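Local coordinates for D-2-hydroxyacid dehydrogensase protein (Ketogulonicigenium vulgare, PDB 4LSW) that probably catalyses the NAD(P)-dependent interconversion of D-2-hydroxyacids and the corresponding 2-oxoacids, as in other D-isomer-specific 2-hydroxyacid dehydrogenases, at residues Ala110-Gln115 against Phe200-Leu205. Residues are numbered along the deposited sequence; the frame is centred on the assembly and turned at random.
Sequences AMMLAQ and FLFVTL
Met112 reaches across from helix 101-116 and sets its sulfur between the rings of Phe200 and Phe202, two residues apart on strand 200-203, so that one side chain carries the whole helical half of the contact. Its CG stands anti to the backbone N (chi1 168°), which carries SD out to the two rings before the chain bends at chi3. The two Met-aromatic contacts differ in kind. SD lies over one face of the Phe200 ring, 3.9 Å from its centroid and 22° off the normal, displaced toward the rim; Met112 CG lies outside the rim on the same side, beside the CD1-CE1 bond, 3.5 Å from Phe200 CD1. Phe202 instead presents an edge, its CZ 3.6 Å from Met112 SD and 3.8 Å from Met112 CB, while Met112 CE only grazes that corner at 4.0 Å from Phe202 CZ.

Strand 200-203 is the central strand of the parallel Rossmann-type sheet, bonded through its backbone to strands 147-151 and 228-231, and the contact seats helix 101-116 against a face of this nucleotide-binding fold. Leu164 of helix 155-165 also packs on both Met112 and Phe202, and Met228 of strand 228-231 touches Phe200. A serine in place of Phe200 would probably open a gap beside the Met112 sulfur and leave its thioether without an aromatic face to rest on.

The packing is tight but narrow: just three buried residues meet, with no hydrogen bond across, and 162 Å² is covered in all. On the other sides of the helix the grip is gone: Ala110 and Leu113, two residues before and one after Met112, direct their side chains away from the strand, Ala110 to the exposed flank and Leu113 to a partly exposed position where it also touches Val143.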
ATOM      1  N   ALA A 110       0.368   9.932 -11.121  1.00  4.39           N
ATOM      2  CA  ALA A 110       0.993  11.231 -10.899  1.00  5.02           C
ATOM      3  C   ALA A 110       2.510  11.122 -10.857  1.00  5.76           C
ATOM      4  O   ALA A 110       3.215  11.986 -11.368  1.00  6.16           O
ATOM      5  CB  ALA A 110       0.488  11.840  -9.626  1.00  5.59           C
ATOM      6  N   MET A 111       2.995  10.057 -10.233  1.00  6.56           N
ATOM      7  CA  MET A 111       4.424   9.803 -10.132  1.00  5.55           C
ATOM      8  C   MET A 111       5.072   9.542 -11.488  1.00  5.63           C
ATOM      9  O   MET A 111       6.152  10.050 -11.773  1.00  6.13           O
ATOM     10  CB  MET A 111       4.683   8.629  -9.182  1.00  5.62           C
ATOM     11  CG  MET A 111       4.451   9.001  -7.712  1.00  8.62           C
ATOM     12  SD  MET A 111       4.330   7.588  -6.593  1.00  8.52           S
ATOM     13  CE  MET A 111       5.967   6.849  -6.735  1.00  8.56           C
ATOM     14  N   MET A 112       4.423   8.734 -12.319  1.00  5.51           N
ATOM     15  CA  MET A 112       4.903   8.509 -13.678  1.00  6.62           C
ATOM     16  C   MET A 112       5.036   9.832 -14.428  1.00  5.63           C
ATOM     17  O   MET A 112       6.069  10.111 -15.037  1.00  6.93           O
ATOM     18  CB  MET A 112       3.953   7.585 -14.454  1.00  6.47           C
ATOM     19  CG  MET A 112       4.248   7.556 -15.954  1.00  8.78           C
ATOM     20  SD  MET A 112       3.036   6.669 -16.950  1.00  8.83           S
ATOM     21  CE  MET A 112       1.613   7.697 -16.650  1.00  6.60           C
ATOM     22  N   LEU A 113       3.995  10.661 -14.346  1.00  5.61           N
ATOM     23  CA  LEU A 113       4.007  11.940 -15.037  1.00  6.32           C
ATOM     24  C   LEU A 113       5.105  12.851 -14.503  1.00  5.07           C
ATOM     25  O   LEU A 113       5.832  13.474 -15.273  1.00  7.40           O
ATOM     26  CB  LEU A 113       2.644  12.629 -14.902  1.00  4.78           C
ATOM     27  CG  LEU A 113       1.513  12.015 -15.733  1.00  5.10           C
ATOM     28  CD1 LEU A 113       0.182  12.411 -15.125  1.00  6.03           C
ATOM     29  CD2 LEU A 113       1.621  12.504 -17.165  1.00  9.13           C
ATOM     30  N   ALA A 114       5.219  12.927 -13.181  1.00  4.99           N
ATOM     31  CA  ALA A 114       6.215  13.790 -12.555  1.00  7.06           C
ATOM     32  C   ALA A 114       7.645  13.399 -12.921  1.00  5.92           C
ATOM     33  O   ALA A 114       8.471  14.263 -13.186  1.00  9.87           O
ATOM     34  CB  ALA A 114       6.037  13.813 -11.045  1.00  8.20           C
ATOM     35  N   GLN A 115       7.934  12.099 -12.946  1.00  6.59           N
ATOM     36  CA  GLN A 115       9.267  11.645 -13.301  1.00  8.00           C
ATOM     37  C   GLN A 115       9.525  11.826 -14.787  1.00  6.55           C
ATOM     38  O   GLN A 115      10.568  12.349 -15.189  1.00  9.06           O
ATOM     39  CB  GLN A 115       9.464  10.182 -12.893  1.00  6.46           C
ATOM     40  CG  GLN A 115      10.878   9.669 -13.147  1.00  8.63           C
ATOM     41  CD  GLN A 115      11.945  10.490 -12.452  1.00 12.53           C
ATOM     42  OE1 GLN A 115      11.730  11.020 -11.359  1.00 14.67           O
ATOM     43  NE2 GLN A 115      13.103  10.606 -13.088  1.00 14.67           N
ATOM     44  N   PHE A 200       6.733   2.187 -19.481  1.00  4.99           N
ATOM     45  CA  PHE A 200       6.430   2.473 -18.086  1.00  4.02           C
ATOM     46  C   PHE A 200       5.841   1.204 -17.508  1.00  5.36           C
ATOM     47  O   PHE A 200       4.939   0.629 -18.109  1.00  5.35           O
ATOM     48  CB  PHE A 200       5.371   3.583 -17.978  1.00  3.64           C
ATOM     49  CG  PHE A 200       5.734   4.858 -18.682  1.00  4.50           C
ATOM     50  CD1 PHE A 200       6.480   5.832 -18.034  1.00  5.35           C
ATOM     51  CD2 PHE A 200       5.316   5.091 -19.988  1.00  5.88           C
ATOM     52  CE1 PHE A 200       6.805   7.029 -18.676  1.00  4.46           C
ATOM     53  CE2 PHE A 200       5.651   6.282 -20.639  1.00  6.85           C
ATOM     54  CZ  PHE A 200       6.384   7.249 -19.982  1.00  6.68           C
ATOM     55  N   LEU A 201       6.361   0.748 -16.373  1.00  4.68           N
ATOM     56  CA  LEU A 201       5.839  -0.462 -15.723  1.00  4.27           C
ATOM     57  C   LEU A 201       5.385  -0.137 -14.309  1.00  5.64           C
ATOM     58  O   LEU A 201       6.185   0.331 -13.485  1.00  6.23           O
ATOM     59  CB  LEU A 201       6.915  -1.553 -15.655  1.00  4.99           C
ATOM     60  CG  LEU A 201       6.519  -2.865 -14.977  1.00  5.02           C
ATOM     61  CD1 LEU A 201       5.413  -3.563 -15.751  1.00  7.20           C
ATOM     62  CD2 LEU A 201       7.732  -3.783 -14.831  1.00  7.38           C
ATOM     63  N   PHE A 202       4.109  -0.360 -14.036  1.00  4.48           N
ATOM     64  CA  PHE A 202       3.558  -0.119 -12.708  1.00  5.33           C
ATOM     65  C   PHE A 202       3.527  -1.417 -11.932  1.00  6.09           C
ATOM     66  O   PHE A 202       3.011  -2.422 -12.426  1.00  5.94           O
ATOM     67  CB  PHE A 202       2.128   0.427 -12.821  1.00  4.41           C
ATOM     68  CG  PHE A 202       2.056   1.826 -13.355  1.00  4.02           C
ATOM     69  CD1 PHE A 202       2.100   2.069 -14.728  1.00  5.90           C
ATOM     70  CD2 PHE A 202       1.962   2.901 -12.487  1.00  4.57           C
ATOM     71  CE1 PHE A 202       2.039   3.361 -15.227  1.00  5.40           C
ATOM     72  CE2 PHE A 202       1.898   4.197 -12.987  1.00  6.19           C
ATOM     73  CZ  PHE A 202       1.936   4.422 -14.352  1.00  6.01           C
ATOM     74  N   VAL A 203       4.057  -1.399 -10.716  1.00  6.05           N
ATOM     75  CA  VAL A 203       4.009  -2.574  -9.858  1.00  5.80           C
ATOM     76  C   VAL A 203       2.882  -2.395  -8.852  1.00  9.25           C
ATOM     77  O   VAL A 203       2.959  -1.553  -7.944  1.00  8.57           O
ATOM     78  CB  VAL A 203       5.334  -2.799  -9.138  1.00  7.27           C
ATOM     79  CG1 VAL A 203       5.273  -4.083  -8.323  1.00 11.25           C
ATOM     80  CG2 VAL A 203       6.455  -2.867 -10.152  1.00  8.26           C
ATOM     81  N   THR A 204       1.820  -3.165  -9.067  1.00 10.07           N
ATOM     82  CA  THR A 204       0.587  -3.062  -8.299  1.00 10.06           C
ATOM     83  C   THR A 204       0.169  -4.466  -7.885  1.00 14.23           C
ATOM     84  O   THR A 204      -0.963  -4.887  -8.096  1.00 16.68           O
ATOM     85  CB  THR A 204      -0.523  -2.363  -9.124  1.00  8.94           C
ATOM     86  OG1 THR A 204      -0.583  -2.932 -10.437  1.00 11.63           O
ATOM     87  CG2 THR A 204      -0.210  -0.888  -9.272  1.00 12.03           C
ATOM     88  N   LEU A 205       1.122  -5.185  -7.302  1.00 11.52           N
ATOM     89  CA  LEU A 205       0.908  -6.536  -6.791  1.00 15.72           C
ATOM     90  C   LEU A 205       0.461  -6.469  -5.339  1.00 21.22           C
ATOM     91  O   LEU A 205       1.206  -6.000  -4.479  1.00 24.11           O
ATOM     92  CB  LEU A 205       2.207  -7.333  -6.865  1.00 17.01           C
ATOM     93  CG  LEU A 205       2.720  -7.726  -8.243  1.00 18.33           C
ATOM     94  CD1 LEU A 205       4.176  -8.186  -8.162  1.00 21.18           C
ATOM     95  CD2 LEU A 205       1.839  -8.819  -8.843  1.00 21.15           C
TER